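Local coordinates for putative lipoprotein (Bacteroides ovatus, PDB 3OQQ) that is of unknown function but is probably an extracellular lipoprotein that binds calcium ions, at residues Y189-G199 with R332-N340. Residues are numbered along the deposited sequence; the frame is centred on the assembly and turned at random.
Sequences YPTVLGVVLDG and RQNFFIKVN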
loop_
_atom_site.group_PDB
_atom_site.type_symbol
_atom_site.label_atom_id
_atom_site.label_comp_id
_atom_site.label_asym_id
_atom_site.label_seq_id
_atom_site.Cartn_x
_atom_site.Cartn_y
_atom_site.Cartn_z
ATOM N N TYR A 189 14.537 5.176 16.859
ATOM C CA TYR A 189 15.252 5.749 15.735
ATOM C C TYR A 189 14.537 5.840 14.367
ATOM O O TYR A 189 15.107 6.539 13.537
ATOM C CB TYR A 189 16.579 4.984 15.583
ATOM C CG TYR A 189 17.396 5.059 16.852
ATOM C CD1 TYR A 189 17.985 6.256 17.253
ATOM C CD2 TYR A 189 17.465 3.973 17.729
ATOM C CE1 TYR A 189 18.678 6.355 18.455
ATOM C CE2 TYR A 189 18.162 4.060 18.938
ATOM C CZ TYR A 189 18.805 5.244 19.273
ATOM O OH TYR A 189 19.532 5.357 20.434
ATOM N N PRO A 190 13.357 5.232 14.053
ATOM C CA PRO A 190 12.757 5.455 12.710
ATOM C C PRO A 190 12.431 6.935 12.477
ATOM O O PRO A 190 11.978 7.616 13.383
ATOM C CB PRO A 190 11.480 4.608 12.735
ATOM C CG PRO A 190 11.702 3.596 13.814
ATOM C CD PRO A 190 12.527 4.310 14.856
ATOM N N THR A 191 12.701 7.438 11.274
ATOM C CA THR A 191 12.487 8.846 10.962
ATOM C C THR A 191 11.614 9.032 9.725
ATOM O O THR A 191 10.934 10.045 9.620
ATOM C CB THR A 191 13.844 9.544 10.745
ATOM O OG1 THR A 191 14.581 8.815 9.766
ATOM C CG2 THR A 191 14.676 9.657 12.037
ATOM N N VAL A 192 11.707 8.107 8.756
ATOM C CA VAL A 192 11.015 8.225 7.470
ATOM C C VAL A 192 10.357 6.906 7.075
ATOM O O VAL A 192 10.856 5.841 7.421
ATOM C CB VAL A 192 12.006 8.674 6.328
ATOM C CG1 VAL A 192 11.277 8.900 4.997
ATOM C CG2 VAL A 192 12.816 9.922 6.703
ATOM N N LEU A 193 9.230 6.999 6.344
ATOM C CA LEU A 193 8.566 5.908 5.641
ATOM C C LEU A 193 8.420 6.378 4.200
ATOM O O LEU A 193 8.402 7.580 3.938
ATOM C CB LEU A 193 7.246 5.439 6.248
ATOM C CG LEU A 193 6.025 6.357 6.248
ATOM C CD1 LEU A 193 5.230 6.224 4.977
ATOM C CD2 LEU A 193 5.117 5.988 7.383
ATOM N N GLY A 194 8.358 5.455 3.271
ATOM C CA GLY A 194 8.216 5.849 1.877
ATOM C C GLY A 194 7.917 4.700 0.946
ATOM O O GLY A 194 7.772 3.546 1.371
ATOM N N VAL A 195 7.867 5.016 -0.343
ATOM C CA VAL A 195 7.596 4.014 -1.360
ATOM C C VAL A 195 8.234 4.474 -2.650
ATOM O O VAL A 195 8.309 5.660 -2.930
ATOM C CB VAL A 195 6.050 3.716 -1.538
ATOM C CG1 VAL A 195 5.268 4.937 -2.035
ATOM C CG2 VAL A 195 5.797 2.503 -2.448
ATOM N N VAL A 196 8.725 3.524 -3.397
ATOM C CA VAL A 196 9.176 3.714 -4.755
ATOM C C VAL A 196 8.061 3.127 -5.611
ATOM O O VAL A 196 7.719 1.954 -5.430
ATOM C CB VAL A 196 10.535 3.040 -5.077
ATOM C CG1 VAL A 196 10.850 3.187 -6.559
ATOM C CG2 VAL A 196 11.673 3.574 -4.204
ATOM N N LEU A 197 7.485 3.929 -6.514
ATOM C CA LEU A 197 6.497 3.453 -7.474
ATOM C C LEU A 197 7.314 3.037 -8.671
ATOM O O LEU A 197 7.584 3.835 -9.577
ATOM C CB LEU A 197 5.461 4.530 -7.811
ATOM C CG LEU A 197 4.669 5.102 -6.644
ATOM C CD1 LEU A 197 3.851 6.251 -7.104
ATOM C CD2 LEU A 197 3.825 4.032 -5.943
ATOM N N ASP A 198 7.821 1.803 -8.593
ATOM C CA ASP A 198 8.745 1.204 -9.538
ATOM C C ASP A 198 8.200 1.230 -10.974
ATOM O O ASP A 198 7.071 0.789 -11.228
ATOM C CB ASP A 198 9.050 -0.230 -9.091
ATOM C CG ASP A 198 10.396 -0.725 -9.541
ATOM O OD1 ASP A 198 10.625 -0.774 -10.758
ATOM O OD2 ASP A 198 11.231 -1.036 -8.669
ATOM N N GLY A 199 8.997 1.794 -11.882
ATOM C CA GLY A 199 8.617 1.911 -13.285
ATOM C C GLY A 199 7.743 3.111 -13.603
ATOM O O GLY A 199 7.517 3.391 -14.781
ATOM N N ARG A 332 6.202 -4.023 -7.627
ATOM C CA ARG A 332 6.407 -2.634 -8.070
ATOM C C ARG A 332 6.159 -1.624 -6.906
ATOM O O ARG A 332 6.532 -0.452 -7.005
ATOM C CB ARG A 332 5.519 -2.308 -9.291
ATOM C CG ARG A 332 5.847 -3.125 -10.541
ATOM C CD ARG A 332 7.016 -2.583 -11.304
ATOM N NE ARG A 332 7.250 -3.325 -12.544
ATOM C CZ ARG A 332 8.290 -3.133 -13.354
ATOM N NH1 ARG A 332 9.202 -2.208 -13.070
ATOM N NH2 ARG A 332 8.431 -3.868 -14.448
ATOM N N GLN A 333 5.544 -2.095 -5.805
ATOM C CA GLN A 333 5.287 -1.255 -4.649
ATOM C C GLN A 333 6.443 -1.442 -3.695
ATOM O O GLN A 333 6.393 -2.285 -2.811
ATOM C CB GLN A 333 3.936 -1.588 -4.009
ATOM C CG GLN A 333 2.786 -1.728 -5.009
ATOM C CD GLN A 333 1.538 -2.237 -4.339
ATOM O OE1 GLN A 333 1.561 -2.722 -3.202
ATOM N NE2 GLN A 333 0.417 -2.140 -5.030
ATOM N N ASN A 334 7.528 -0.722 -3.952
ATOM C CA ASN A 334 8.739 -0.891 -3.179
ATOM C C ASN A 334 8.725 0.024 -1.940
ATOM O O ASN A 334 9.330 1.091 -1.930
ATOM C CB ASN A 334 9.990 -0.673 -4.060
ATOM C CG ASN A 334 11.278 -0.943 -3.327
ATOM O OD1 ASN A 334 11.275 -1.366 -2.181
ATOM N ND2 ASN A 334 12.398 -0.704 -3.952
ATOM N N PHE A 335 8.046 -0.447 -0.891
ATOM C CA PHE A 335 7.939 0.237 0.391
ATOM C C PHE A 335 9.266 0.200 1.156
ATOM O O PHE A 335 10.044 -0.745 1.020
ATOM C CB PHE A 335 6.828 -0.409 1.249
ATOM C CG PHE A 335 5.463 -0.190 0.657
ATOM C CD1 PHE A 335 4.875 1.067 0.669
ATOM C CD2 PHE A 335 4.764 -1.240 0.081
ATOM C CE1 PHE A 335 3.617 1.275 0.094
ATOM C CE2 PHE A 335 3.479 -1.038 -0.447
ATOM C CZ PHE A 335 2.929 0.218 -0.459
ATOM N N PHE A 336 9.510 1.230 1.968
ATOM C CA PHE A 336 10.746 1.316 2.749
ATOM C C PHE A 336 10.581 2.263 3.915
ATOM O O PHE A 336 9.639 3.063 3.952
ATOM C CB PHE A 336 11.960 1.784 1.871
ATOM C CG PHE A 336 11.900 3.181 1.274
ATOM C CD1 PHE A 336 11.328 3.398 0.024
ATOM C CD2 PHE A 336 12.451 4.268 1.946
ATOM C CE1 PHE A 336 11.292 4.676 -0.536
ATOM C CE2 PHE A 336 12.421 5.547 1.383
ATOM C CZ PHE A 336 11.823 5.748 0.155
ATOM N N ILE A 337 11.548 2.194 4.838
ATOM C CA ILE A 337 11.684 3.104 5.948
ATOM C C ILE A 337 13.137 3.600 6.027
ATOM O O ILE A 337 14.055 2.965 5.485
ATOM C CB ILE A 337 11.208 2.540 7.307
ATOM C CG1 ILE A 337 12.039 1.281 7.763
ATOM C CG2 ILE A 337 9.684 2.308 7.285
ATOM C CD1 ILE A 337 12.134 1.093 9.180
ATOM N N LYS A 338 13.323 4.756 6.685
ATOM C CA LYS A 338 14.639 5.270 7.033
ATOM C C LYS A 338 14.714 5.452 8.534
ATOM O O LYS A 338 13.709 5.729 9.202
ATOM C CB LYS A 338 15.010 6.577 6.328
ATOM C CG LYS A 338 15.207 6.471 4.842
ATOM C CD LYS A 338 16.178 7.562 4.409
ATOM C CE LYS A 338 15.618 8.407 3.325
ATOM N NZ LYS A 338 16.626 9.397 2.856
ATOM N N VAL A 339 15.907 5.227 9.066
ATOM C CA VAL A 339 16.179 5.396 10.487
ATOM C C VAL A 339 17.221 6.488 10.617
ATOM O O VAL A 339 17.934 6.780 9.640
ATOM C CB VAL A 339 16.594 4.069 11.181
ATOM C CG1 VAL A 339 15.529 2.984 10.972
ATOM C CG2 VAL A 339 17.959 3.593 10.708
ATOM N N ASN A 340 17.272 7.130 11.795
ATOM C CA ASN A 340 18.204 8.212 12.115
ATOM C C ASN A 340 19.598 7.915 11.561
ATOM O O ASN A 340 20.152 6.856 11.828
ATOM C CB ASN A 340 18.262 8.392 13.631
ATOM C CG ASN A 340 19.032 9.600 14.057
ATOM O OD1 ASN A 340 18.713 10.735 13.674
ATOM N ND2 ASN A 340 20.095 9.366 14.802
HETATM O O HOH W 1 12.572 0.267 -6.528
#
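Phe336 lies over Gly194, its partner in a hydrogen-bonded pair, and illustrates how an aromatic ring exploits a glycine in an antiparallel sheet. From CB, with CG held between the backbone N and the carbonyl carbon (chi1 64°), the ring leans across to strand 190-198: CD1 meets Gly194 C at 3.8 Å, CE1 approaches Val195 N and Val196 CG2, and CZ at the tip stands 4.0 Å from Gly194 CA. The result is a CH-pi contact, with Gly194 CA 4.1 Å from the centroid of the Phe336 ring; His346 also stacks with this ring. Replacing the ring by an alanine here is likely to uncover Gly194 and leave His346 without its stacking partner. On the opposite face of the sheet, Val195 CG2 sits over the Phe335 ring. Towards one end, a classic beta bulge lets Thr191 N and Val192 N both donate to Lys338 O. At the other, Asp198 OD1 makes a salt bridge of 3.1 Å with Arg332 NH1, its hydrogen bond weak and the two planes 64° apart, while a water links Asp198 OD2 to Asn334 ND2; Asn334 OD1 bonds His346 ND1. The chemistry implies an apolar patch around Gly194, Val195, Phe335 and Phe336, joined by backbone hydrogen bonds and CH-pi contacts.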